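Local coordinates for protein deoxyhypusine hydroxylase (Homo sapiens, PDB 4D50) that catalyses the iron-dependent hydroxylation of deoxyhypusine on the translation factor eIF5A, the second step in making hypusine, at residues A[35-40]-A[64-69]; A[127-132]-A[179-184]; A[161-166]-A[192-197]; A[171-176]-A[203-208]. One frame throughout, in Å; residues are numbered along the deposited sequence.

Contact 1 of 4, residues A[35-40]-A[64-69]; sequences TLRGLG and AYCLGQ
R37 is the residue of 35-40 that reaches helix 57-70, part of the first HEAT-like repeat (59-85), touching C66 with its aliphatic root and Q69 with its charged end. Its CG stands anti to the backbone N (chi1 180°), which sends the chain across the gap between the helices. CB and CG lie against the thiol side chain, small enough to let them come close: R37 CG is 3.8 Å from C66 CB, and R37 CB is 3.9 Å from C66 SG. At chi2 (-96°) the chain bends, and one face of the guanidinium settles over Q69 CB, the R37 NH2 to Q69 CB distance being 3.6 Å; arginine is long enough to span both partners. A water bridges the ends: R37 NH2 donates to it at 2.5 Å, and it donates to Q69 O at 2.6 Å. That carbonyl belongs to the last turn of its helix, where the helix dipole would probably favour a cation. With an alanine in place of R37, the bridging water would probably lose a donor, C66 its aliphatic cover and Q69 CB the guanidinium over it. The helix runs on to L39, and G40 then leaves helical geometry with a positive phi (71°) that suits glycine. Q69 OE1 accepts from V152 N. Around the contact, L36 packs on helices 3-20 and 42-50, while C66 sits against L33, F34 and R37 of helix 26-39.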
loop_
_atom_site.group_PDB
_atom_site.type_symbol
_atom_site.label_atom_id
_atom_site.label_comp_id
_atom_site.label_asym_id
_atom_site.label_seq_id
_atom_site.Cartn_x
_atom_site.Cartn_y
_atom_site.Cartn_z
ATOM N N THR A 35 -8.868 -3.545 -11.720
ATOM C CA THR A 35 -8.909 -4.216 -13.009
ATOM C C THR A 35 -7.880 -3.549 -13.942
ATOM O O THR A 35 -7.135 -4.259 -14.615
ATOM C CB THR A 35 -10.329 -4.178 -13.579
ATOM O OG1 THR A 35 -11.190 -4.808 -12.621
ATOM C CG2 THR A 35 -10.455 -4.910 -14.961
ATOM N N LEU A 36 -7.847 -2.237 -14.005
ATOM C CA LEU A 36 -6.871 -1.555 -14.835
ATOM C C LEU A 36 -5.476 -1.895 -14.446
ATOM O O LEU A 36 -4.614 -1.947 -15.311
ATOM C CB LEU A 36 -7.047 -0.062 -14.819
ATOM C CG LEU A 36 -8.333 0.478 -15.438
ATOM C CD1 LEU A 36 -8.441 1.983 -15.171
ATOM C CD2 LEU A 36 -8.342 0.239 -16.954
ATOM N N ARG A 37 -5.222 -1.985 -13.142
ATOM C CA ARG A 37 -3.900 -2.367 -12.681
ATOM C C ARG A 37 -3.458 -3.685 -13.278
ATOM O O ARG A 37 -2.299 -3.844 -13.685
ATOM C CB ARG A 37 -3.917 -2.418 -11.143
ATOM C CG ARG A 37 -2.601 -2.805 -10.528
ATOM C CD ARG A 37 -2.579 -4.262 -10.229
ATOM N NE ARG A 37 -1.352 -4.813 -9.662
ATOM C CZ ARG A 37 -0.324 -5.199 -10.400
ATOM N NH1 ARG A 37 -0.319 -4.968 -11.702
ATOM N NH2 ARG A 37 0.746 -5.751 -9.837
ATOM N N GLY A 38 -4.385 -4.655 -13.338
ATOM C CA GLY A 38 -4.135 -5.971 -13.926
ATOM C C GLY A 38 -3.924 -5.954 -15.441
ATOM O O GLY A 38 -3.034 -6.615 -15.985
ATOM N N LEU A 39 -4.720 -5.165 -16.122
ATOM C CA LEU A 39 -4.656 -5.094 -17.586
ATOM C C LEU A 39 -3.428 -4.409 -18.053
ATOM O O LEU A 39 -2.765 -4.849 -18.991
ATOM C CB LEU A 39 -5.911 -4.431 -18.114
ATOM C CG LEU A 39 -7.172 -5.218 -17.894
ATOM C CD1 LEU A 39 -8.372 -4.430 -18.303
ATOM C CD2 LEU A 39 -7.150 -6.574 -18.645
ATOM N N GLY A 40 -3.106 -3.284 -17.415
ATOM C CA GLY A 40 -1.887 -2.615 -17.798
ATOM C C GLY A 40 -1.967 -1.951 -19.158
ATOM O O GLY A 40 -3.004 -1.950 -19.815
ATOM N N ALA A 64 -1.820 5.660 -6.858
ATOM C CA ALA A 64 -0.332 5.653 -6.873
ATOM C C ALA A 64 0.190 4.258 -6.549
ATOM O O ALA A 64 1.163 3.812 -7.193
ATOM C CB ALA A 64 0.257 6.651 -5.860
ATOM N N TYR A 65 -0.387 3.567 -5.582
ATOM C CA TYR A 65 0.037 2.214 -5.281
ATOM C C TYR A 65 -0.016 1.283 -6.491
ATOM O O TYR A 65 0.930 0.591 -6.829
ATOM C CB TYR A 65 -0.834 1.629 -4.175
ATOM C CG TYR A 65 -0.598 0.192 -3.826
ATOM C CD1 TYR A 65 0.522 -0.207 -3.108
ATOM C CD2 TYR A 65 -1.426 -0.807 -4.353
ATOM C CE1 TYR A 65 0.746 -1.566 -2.810
ATOM C CE2 TYR A 65 -1.248 -2.131 -4.029
ATOM C CZ TYR A 65 -0.122 -2.517 -3.337
ATOM O OH TYR A 65 0.001 -3.818 -3.035
ATOM N N CYS A 66 -1.103 1.383 -7.219
ATOM C CA CYS A 66 -1.328 0.581 -8.426
ATOM C C CYS A 66 -0.276 0.880 -9.477
ATOM O O CYS A 66 0.245 -0.058 -10.060
ATOM C CB CYS A 66 -2.740 0.716 -9.023
ATOM S SG CYS A 66 -3.960 -0.146 -8.014
ATOM N N LEU A 67 0.067 2.171 -9.694
ATOM C CA LEU A 67 1.068 2.490 -10.731
ATOM C C LEU A 67 2.408 1.920 -10.330
ATOM O O LEU A 67 3.256 1.584 -11.173
ATOM C CB LEU A 67 1.178 4.024 -10.919
ATOM C CG LEU A 67 -0.088 4.668 -11.572
ATOM C CD1 LEU A 67 0.062 6.158 -11.616
ATOM C CD2 LEU A 67 -0.387 4.106 -12.970
ATOM N N GLY A 68 2.663 1.905 -9.039
ATOM C CA GLY A 68 3.894 1.306 -8.548
ATOM C C GLY A 68 3.956 -0.174 -8.909
ATOM O O GLY A 68 5.001 -0.671 -9.369
ATOM N N GLN A 69 2.943 -0.884 -8.528
ATOM C CA GLN A 69 2.880 -2.335 -8.677
ATOM C C GLN A 69 2.903 -2.782 -10.133
ATOM O O GLN A 69 3.381 -3.916 -10.412
ATOM C CB GLN A 69 1.613 -2.873 -7.938
ATOM C CG GLN A 69 1.635 -2.575 -6.471
ATOM C CD GLN A 69 2.699 -3.289 -5.721
ATOM O OE1 GLN A 69 2.740 -4.482 -5.770
ATOM N NE2 GLN A 69 3.551 -2.550 -4.990
HETATM O O HOH W 1 3.111 -6.470 -10.141
#

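Contact 2 of 4, residues A[127-132]-A[179-184]; sequences CQLAVR and ERYRAM
The HEAT-like repeat that begins at E179 meets helix 121-140 through two pairs, L129 on Y181 and R132 on E179. L129 places a methyl over one face of the tyrosine ring: CD1 lies 3.7 Å from the Y181 ring centroid, 20° off the normal, a CH-pi contact. M184 CE lies over the opposite face, so the ring is packed between two apolar groups, as suits a buried aromatic. Nearer the surface, the R132 chain bends at chi2 (-65°) and chi3 and so brings its guanidinium end-on to the E179 carboxylate in a two-pronged salt bridge. R132 NH2 donates to E179 OE2 at 3.2 Å, nearly straight and in the guanidinium plane. The second prong, R132 NH1 to E179 OE1 at 3.2 Å, is more bent: OE1 offers its syn lone pair but lies out of the guanidinium plane, the guanidinium and carboxylate planes standing 42° apart. A leucine in place of R132 would probably leave the E179 carboxylate without this partner and free to turn. L129 also touches F178, and Y181, its side chain about 5 Å from that of the iron ligand H212, touches L209 and E213; helix 177-190 thus packs between helices 121-140 and 208-221.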
loop_
_atom_site.group_PDB
_atom_site.type_symbol
_atom_site.label_atom_id
_atom_site.label_comp_id
_atom_site.label_asym_id
_atom_site.label_seq_id
_atom_site.Cartn_x
_atom_site.Cartn_y
_atom_site.Cartn_z
ATOM N N CYS A 127 10.994 7.983 0.905
ATOM C CA CYS A 127 11.947 8.178 -0.182
ATOM C C CYS A 127 13.311 7.630 0.283
ATOM O O CYS A 127 14.111 7.093 -0.535
ATOM C CB CYS A 127 12.040 9.682 -0.660
ATOM S SG CYS A 127 10.518 10.220 -1.408
ATOM N N GLN A 128 13.580 7.663 1.590
ATOM C CA GLN A 128 14.797 7.020 2.094
ATOM C C GLN A 128 14.778 5.550 1.821
ATOM O O GLN A 128 15.785 4.964 1.403
ATOM C CB GLN A 128 14.976 7.325 3.565
ATOM C CG GLN A 128 15.298 8.810 3.814
ATOM C CD GLN A 128 15.058 9.182 5.250
ATOM O OE1 GLN A 128 15.172 8.334 6.140
ATOM N NE2 GLN A 128 14.649 10.381 5.484
ATOM N N LEU A 129 13.643 4.937 2.051
ATOM C CA LEU A 129 13.461 3.508 1.812
ATOM C C LEU A 129 13.606 3.176 0.360
ATOM O O LEU A 129 14.247 2.167 0.020
ATOM C CB LEU A 129 12.087 3.035 2.346
ATOM C CG LEU A 129 11.976 2.982 3.838
ATOM C CD1 LEU A 129 10.519 2.759 4.262
ATOM C CD2 LEU A 129 12.824 1.903 4.457
ATOM N N ALA A 130 13.092 4.048 -0.512
ATOM C CA ALA A 130 13.046 3.727 -1.925
ATOM C C ALA A 130 14.493 3.842 -2.492
ATOM O O ALA A 130 14.831 3.084 -3.353
ATOM C CB ALA A 130 12.015 4.536 -2.621
ATOM N N VAL A 131 15.278 4.811 -2.013
ATOM C CA VAL A 131 16.691 4.939 -2.399
ATOM C C VAL A 131 17.464 3.688 -1.965
ATOM O O VAL A 131 18.169 3.124 -2.740
ATOM C CB VAL A 131 17.328 6.198 -1.806
ATOM C CG1 VAL A 131 18.838 6.133 -1.996
ATOM C CG2 VAL A 131 16.727 7.446 -2.461
ATOM N N ARG A 132 17.185 3.188 -0.766
ATOM C CA ARG A 132 17.858 1.949 -0.367
ATOM C C ARG A 132 17.420 0.738 -1.236
ATOM O O ARG A 132 18.212 -0.165 -1.519
ATOM C CB ARG A 132 17.523 1.667 1.122
ATOM C CG ARG A 132 18.186 2.557 2.179
ATOM C CD ARG A 132 19.690 2.435 2.264
ATOM N NE ARG A 132 20.166 1.065 2.424
ATOM C CZ ARG A 132 20.304 0.416 3.590
ATOM N NH1 ARG A 132 19.983 0.967 4.743
ATOM N NH2 ARG A 132 20.824 -0.836 3.583
ATOM N N GLU A 179 16.336 -1.720 7.381
ATOM C CA GLU A 179 16.661 -3.037 7.936
ATOM C C GLU A 179 15.427 -3.582 8.709
ATOM O O GLU A 179 15.144 -4.801 8.693
ATOM C CB GLU A 179 17.879 -2.911 8.829
ATOM C CG GLU A 179 19.236 -3.050 8.169
ATOM C CD GLU A 179 19.627 -1.962 7.160
ATOM O OE1 GLU A 179 18.946 -0.912 7.049
ATOM O OE2 GLU A 179 20.659 -2.180 6.467
ATOM N N ARG A 180 14.704 -2.668 9.352
ATOM C CA ARG A 180 13.525 -3.007 10.102
ATOM C C ARG A 180 12.465 -3.511 9.136
ATOM O O ARG A 180 11.728 -4.429 9.489
ATOM C CB ARG A 180 12.997 -1.825 10.933
ATOM C CG ARG A 180 14.053 -1.321 11.850
ATOM C CD ARG A 180 13.537 -0.204 12.729
ATOM N NE ARG A 180 12.465 -0.607 13.634
ATOM C CZ ARG A 180 11.731 0.266 14.348
ATOM N NH1 ARG A 180 11.994 1.595 14.311
ATOM N NH2 ARG A 180 10.776 -0.132 15.167
ATOM N N TYR A 181 12.303 -2.840 8.008
ATOM C CA TYR A 181 11.364 -3.292 6.978
ATOM C C TYR A 181 11.747 -4.637 6.431
ATOM O O TYR A 181 10.909 -5.508 6.093
ATOM C CB TYR A 181 11.272 -2.270 5.832
ATOM C CG TYR A 181 10.221 -1.206 5.987
ATOM C CD1 TYR A 181 10.197 -0.382 7.108
ATOM C CD2 TYR A 181 9.374 -0.918 4.967
ATOM C CE1 TYR A 181 9.235 0.584 7.276
ATOM C CE2 TYR A 181 8.399 0.070 5.132
ATOM C CZ TYR A 181 8.346 0.810 6.280
ATOM O OH TYR A 181 7.403 1.849 6.430
ATOM N N ARG A 182 13.056 -4.891 6.299
ATOM C CA ARG A 182 13.428 -6.215 5.785
ATOM C C ARG A 182 12.975 -7.352 6.749
ATOM O O ARG A 182 12.567 -8.425 6.331
ATOM C CB ARG A 182 14.990 -6.250 5.589
ATOM C CG ARG A 182 15.461 -5.387 4.460
ATOM C CD ARG A 182 16.832 -5.793 3.915
ATOM N NE ARG A 182 16.853 -7.156 3.429
ATOM C CZ ARG A 182 17.978 -7.780 3.083
ATOM N NH1 ARG A 182 19.145 -7.144 3.203
ATOM N NH2 ARG A 182 17.936 -9.035 2.709
ATOM N N ALA A 183 13.048 -7.078 8.039
ATOM C CA ALA A 183 12.722 -8.048 9.085
ATOM C C ALA A 183 11.188 -8.193 9.087
ATOM O O ALA A 183 10.690 -9.283 9.227
ATOM C CB ALA A 183 13.184 -7.520 10.410
ATOM N N MET A 184 10.510 -7.131 8.762
ATOM C CA MET A 184 9.031 -7.087 8.704
ATOM C C MET A 184 8.553 -8.022 7.556
ATOM O O MET A 184 7.668 -8.860 7.750
ATOM C CB MET A 184 8.489 -5.669 8.452
ATOM C CG MET A 184 7.001 -5.528 8.717
ATOM S SD MET A 184 6.448 -3.908 8.049
ATOM C CE MET A 184 7.281 -2.759 9.082
#

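Contact 3 of 4, residues A[161-166]-A[192-197]; sequences RDVGRL and GEEAAL
Just ahead of V163, which faces E194 and A195, the carbonyl of D162 accepts from L166 N at 2.9 Å in the first backbone bond of helix 163-171. D162 is the N-cap of that helix, and its side chain takes up a second amide: R165 N donates to D162 OD2 at 3.0 Å, with an N-H...O angle of 162° and on the anti lone pair. Aspartate suits the place because its short side chain can fold back over amides that the helix itself cannot satisfy.

Across the contact, V163 slides alongside E194, the two side chains running in opposite directions. V163 CG1, anti to the backbone N (chi1 165°), presses on the carboxyl carbon E194 CD at 3.6 Å, meeting the flat group as a whole more than either oxygen. CG1 also comes to 4.1 Å from A195 CA, and V163 CG2 adds a looser contact, 4.3 Å from A195 CB. Alanine lets the helices come close, the CA atoms of V163 and A195 being 6.2 Å apart.

E194 is extended and stands in the first turn of helix 193-201, where a negative charge would probably be welcome to the helix dipole. G192, with positive phi, is the N-cap there. Helix 193-201 belongs to the HEAT-like repeat at 179-205, and this is plain helix packing away from the iron site. V163 also packs on L187 and A190, so the starts of helices 163-171 and 193-201 meet beside the C-terminal end of helix 177-190.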
loop_
_atom_site.group_PDB
_atom_site.type_symbol
_atom_site.label_atom_id
_atom_site.label_comp_id
_atom_site.label_asym_id
_atom_site.label_seq_id
_atom_site.Cartn_x
_atom_site.Cartn_y
_atom_site.Cartn_z
ATOM N N ARG A 161 16.004 -16.359 9.356
ATOM C CA ARG A 161 14.759 -17.149 9.356
ATOM C C ARG A 161 14.162 -17.381 10.724
ATOM O O ARG A 161 12.926 -17.670 10.854
ATOM C CB ARG A 161 14.973 -18.473 8.665
ATOM C CG ARG A 161 15.257 -18.294 7.176
ATOM C CD ARG A 161 15.594 -19.640 6.583
ATOM N NE ARG A 161 16.087 -19.500 5.200
ATOM C CZ ARG A 161 16.739 -20.439 4.527
ATOM N NH1 ARG A 161 17.012 -21.620 5.096
ATOM N NH2 ARG A 161 17.110 -20.205 3.273
ATOM N N ASP A 162 14.973 -17.149 11.738
ATOM C CA ASP A 162 14.478 -17.266 13.090
ATOM C C ASP A 162 13.496 -16.113 13.436
ATOM O O ASP A 162 13.876 -14.947 13.488
ATOM C CB ASP A 162 15.582 -17.249 14.127
ATOM C CG ASP A 162 15.060 -17.575 15.517
ATOM O OD1 ASP A 162 14.759 -18.751 15.748
ATOM O OD2 ASP A 162 14.902 -16.687 16.346
ATOM N N VAL A 163 12.280 -16.483 13.765
ATOM C CA VAL A 163 11.202 -15.515 14.081
ATOM C C VAL A 163 11.621 -14.650 15.270
ATOM O O VAL A 163 11.397 -13.431 15.273
ATOM C CB VAL A 163 9.844 -16.173 14.336
ATOM C CG1 VAL A 163 8.855 -15.202 15.016
ATOM C CG2 VAL A 163 9.280 -16.663 13.020
ATOM N N GLY A 164 12.214 -15.244 16.316
ATOM C CA GLY A 164 12.561 -14.417 17.496
ATOM C C GLY A 164 13.613 -13.356 17.193
ATOM O O GLY A 164 13.478 -12.215 17.575
ATOM N N ARG A 165 14.649 -13.741 16.435
ATOM C CA ARG A 165 15.650 -12.793 15.944
ATOM C C ARG A 165 15.097 -11.719 14.951
ATOM O O ARG A 165 15.486 -10.550 15.021
ATOM C CB ARG A 165 16.767 -13.562 15.232
ATOM C CG ARG A 165 17.628 -14.410 16.168
ATOM C CD ARG A 165 18.823 -14.954 15.393
ATOM N NE ARG A 165 19.555 -16.078 16.010
ATOM C CZ ARG A 165 19.438 -17.376 15.675
ATOM N NH1 ARG A 165 18.571 -17.797 14.755
ATOM N NH2 ARG A 165 20.179 -18.288 16.306
ATOM N N LEU A 166 14.166 -12.121 14.110
ATOM C CA LEU A 166 13.442 -11.135 13.254
ATOM C C LEU A 166 12.630 -10.118 14.082
ATOM O O LEU A 166 12.595 -8.893 13.784
ATOM C CB LEU A 166 12.522 -11.862 12.264
ATOM C CG LEU A 166 13.226 -12.678 11.179
ATOM C CD1 LEU A 166 12.282 -13.557 10.442
ATOM C CD2 LEU A 166 13.980 -11.770 10.226
ATOM N N GLY A 192 2.591 -17.865 10.331
ATOM C CA GLY A 192 2.115 -18.468 11.575
ATOM C C GLY A 192 1.798 -17.440 12.655
ATOM O O GLY A 192 1.955 -16.189 12.468
ATOM N N GLU A 193 1.347 -17.968 13.799
ATOM C CA GLU A 193 0.839 -17.165 14.885
ATOM C C GLU A 193 1.932 -16.419 15.573
ATOM O O GLU A 193 1.783 -15.230 15.858
ATOM C CB GLU A 193 0.015 -18.038 15.873
ATOM C CG GLU A 193 -0.227 -17.435 17.248
ATOM C CD GLU A 193 -0.829 -18.453 18.217
ATOM O OE1 GLU A 193 -2.021 -18.670 18.120
ATOM O OE2 GLU A 193 -0.084 -18.937 19.103
ATOM N N GLU A 194 3.099 -17.035 15.806
ATOM C CA GLU A 194 4.173 -16.342 16.469
ATOM C C GLU A 194 4.632 -15.099 15.645
ATOM O O GLU A 194 4.889 -14.042 16.197
ATOM C CB GLU A 194 5.386 -17.275 16.669
ATOM C CG GLU A 194 6.387 -16.760 17.670
ATOM C CD GLU A 194 7.801 -17.413 17.618
ATOM O OE1 GLU A 194 8.033 -18.383 16.884
ATOM O OE2 GLU A 194 8.693 -16.897 18.302
ATOM N N ALA A 195 4.757 -15.256 14.347
ATOM C CA ALA A 195 5.198 -14.126 13.495
ATOM C C ALA A 195 4.103 -13.025 13.417
ATOM O O ALA A 195 4.459 -11.854 13.477
ATOM C CB ALA A 195 5.611 -14.580 12.115
ATOM N N ALA A 196 2.840 -13.428 13.378
ATOM C CA ALA A 196 1.666 -12.491 13.370
ATOM C C ALA A 196 1.684 -11.595 14.581
ATOM O O ALA A 196 1.541 -10.381 14.489
ATOM C CB ALA A 196 0.375 -13.241 13.261
ATOM N N LEU A 197 1.906 -12.203 15.764
ATOM C CA LEU A 197 1.991 -11.410 16.969
ATOM C C LEU A 197 3.239 -10.599 17.123
ATOM O O LEU A 197 3.232 -9.557 17.794
ATOM C CB LEU A 197 1.761 -12.362 18.163
ATOM C CG LEU A 197 0.537 -13.247 18.138
ATOM C CD1 LEU A 197 0.687 -14.221 19.288
ATOM C CD2 LEU A 197 -0.724 -12.404 18.336
#

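Contact 4 of 4, residues A[171-176]-A[203-208]; sequences LDESRP and LHCGSA
E173 and L171 turn their side-chain ends toward C205 and G206, while D172 between them points the other way. A type I beta turn, D172 to R175, lies in the loop between helices 163-171 and 177-190, and here it meets the loop at the end of the HEAT-like repeat 179-205. The E173 carboxylate lies along the backbone of G206. G206 N donates to E173 OE2 at 2.8 Å in a nearly straight bond, though the position of OE2 is less sure because it is modelled too close to C205. E173 OE1 also forms a salt bridge with R180, so the glutamate probably joins a loop amide to a charge on helix 177-190. G206 has a positive phi (53°), natural for glycine.

C205 holds SG between its backbone N and carbonyl carbon (chi1 66°), and from there the sulfur meets a methyl, with L171 CD2 3.9 Å from C205 SG. This apolar pair lies beside the polar one. S207 is the N-cap of helix 208-221, its OG accepting from F210 N.

On the far side, D172 braces the turn from within, as aspartate does in an Asx turn. R175 NE donates to D172 OD2 at 2.9 Å as a salt bridge, the acceptor lying near the guanidinium plane. The other oxygen, D172 OD1, is gripped from one face of the carboxylate by S174 twice: by its backbone N at 3.1 Å and by its OG at 2.7 Å.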
loop_
_atom_site.group_PDB
_atom_site.type_symbol
_atom_site.label_atom_id
_atom_site.label_comp_id
_atom_site.label_asym_id
_atom_site.label_seq_id
_atom_site.Cartn_x
_atom_site.Cartn_y
_atom_site.Cartn_z
ATOM N N LEU A 171 11.550 -4.483 16.069
ATOM C CA LEU A 171 11.249 -3.628 17.221
ATOM C C LEU A 171 12.425 -2.786 17.727
ATOM O O LEU A 171 12.225 -2.013 18.665
ATOM C CB LEU A 171 10.703 -4.447 18.355
ATOM C CG LEU A 171 9.551 -5.397 18.013
ATOM C CD1 LEU A 171 9.185 -6.186 19.260
ATOM C CD2 LEU A 171 8.320 -4.639 17.511
ATOM N N ASP A 172 13.590 -2.910 17.086
ATOM C CA ASP A 172 14.770 -2.121 17.434
ATOM C C ASP A 172 14.740 -0.703 16.851
ATOM O O ASP A 172 14.982 -0.460 15.645
ATOM C CB ASP A 172 16.040 -2.882 17.052
ATOM C CG ASP A 172 17.301 -2.269 17.653
ATOM O OD1 ASP A 172 17.196 -1.201 18.303
ATOM O OD2 ASP A 172 18.374 -2.929 17.476
ATOM N N GLU A 173 14.463 0.269 17.693
ATOM C CA GLU A 173 14.347 1.675 17.192
ATOM C C GLU A 173 15.707 2.307 16.777
ATOM O O GLU A 173 15.725 3.331 16.092
ATOM C CB GLU A 173 13.689 2.547 18.243
ATOM C CG GLU A 173 12.285 2.117 18.678
ATOM C CD GLU A 173 11.127 2.551 17.782
ATOM O OE1 GLU A 173 11.299 3.308 16.808
ATOM O OE2 GLU A 173 9.989 2.171 18.138
ATOM N N SER A 174 16.823 1.692 17.143
ATOM C CA SER A 174 18.129 2.188 16.744
ATOM C C SER A 174 18.613 1.683 15.398
ATOM O O SER A 174 19.564 2.224 14.892
ATOM C CB SER A 174 19.176 1.783 17.772
ATOM O OG SER A 174 19.318 0.364 17.779
ATOM N N ARG A 175 17.979 0.653 14.821
ATOM C CA ARG A 175 18.343 0.182 13.499
ATOM C C ARG A 175 17.726 1.031 12.413
ATOM O O ARG A 175 16.672 1.620 12.626
ATOM C CB ARG A 175 17.916 -1.254 13.267
ATOM C CG ARG A 175 18.504 -2.169 14.290
ATOM C CD ARG A 175 18.217 -3.593 13.910
ATOM N NE ARG A 175 18.436 -4.478 15.044
ATOM C CZ ARG A 175 18.863 -5.722 14.940
ATOM N NH1 ARG A 175 19.165 -6.234 13.741
ATOM N NH2 ARG A 175 18.993 -6.440 16.041
ATOM N N PRO A 176 18.394 1.134 11.259
ATOM C CA PRO A 176 17.806 1.846 10.135
ATOM C C PRO A 176 16.466 1.262 9.725
ATOM O O PRO A 176 16.264 0.020 9.755
ATOM C CB PRO A 176 18.825 1.641 9.010
ATOM C CG PRO A 176 20.091 1.123 9.639
ATOM C CD PRO A 176 19.769 0.677 10.996
ATOM N N LEU A 203 2.773 -2.343 15.956
ATOM C CA LEU A 203 1.747 -1.339 15.968
ATOM C C LEU A 203 1.887 -0.379 17.169
ATOM O O LEU A 203 1.196 0.613 17.221
ATOM C CB LEU A 203 0.333 -1.935 15.980
ATOM C CG LEU A 203 0.020 -2.714 14.725
ATOM C CD1 LEU A 203 -1.195 -3.583 14.921
ATOM C CD2 LEU A 203 -0.101 -1.767 13.604
ATOM N N HIS A 204 2.859 -0.650 18.000
ATOM C CA HIS A 204 3.138 0.171 19.221
ATOM C C HIS A 204 4.499 0.890 19.128
ATOM O O HIS A 204 4.944 1.529 20.079
ATOM C CB HIS A 204 3.048 -0.724 20.443
ATOM C CG HIS A 204 1.681 -1.268 20.634
ATOM N ND1 HIS A 204 1.316 -2.536 20.250
ATOM C CD2 HIS A 204 0.553 -0.650 21.028
ATOM C CE1 HIS A 204 0.014 -2.696 20.455
ATOM N NE2 HIS A 204 -0.470 -1.566 20.908
ATOM N N CYS A 205 5.151 0.888 17.981
ATOM C CA CYS A 205 6.445 1.559 17.918
ATOM C C CYS A 205 6.666 2.201 16.576
ATOM O O CYS A 205 5.733 2.335 15.760
ATOM C CB CYS A 205 7.577 0.622 18.339
ATOM S SG CYS A 205 7.857 -0.777 17.250
ATOM N N GLY A 206 7.884 2.667 16.354
ATOM C CA GLY A 206 8.260 3.403 15.139
ATOM C C GLY A 206 7.422 4.600 14.753
ATOM O O GLY A 206 6.593 5.077 15.486
ATOM N N SER A 207 7.679 5.070 13.556
ATOM C CA SER A 207 6.962 6.169 12.969
ATOM C C SER A 207 5.605 5.688 12.483
ATOM O O SER A 207 5.341 4.490 12.390
ATOM C CB SER A 207 7.776 6.680 11.768
ATOM O OG SER A 207 7.854 5.713 10.723
ATOM N N ALA A 208 4.772 6.656 12.076
ATOM C CA ALA A 208 3.490 6.343 11.466
ATOM C C ALA A 208 3.666 5.536 10.172
ATOM O O ALA A 208 2.959 4.563 9.954
ATOM C CB ALA A 208 2.716 7.639 11.183
#

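In the fold
Contact 1 is the buried one, contacts 2 and 3 are partly buried and contact 4 lies at the surface. Contacts 2, 3 and 4 gather round the repeat at 179-205 and interlock along the chain, whereas contact 1 closes earlier, its centre about 22 Å from that of contact 2. Contacts 1 and 2 join helix to helix, and each pairs an arginine with a second, less polar contact: C66 in contact 1, the L129-Y181 pair in contact 2. Contact 3 packs a valine on a glutamate and an alanine; contact 4 joins loops through a glutamate that probably bonds an amide. Contacts 2 and 3 touch where A183 CB meets L166 O.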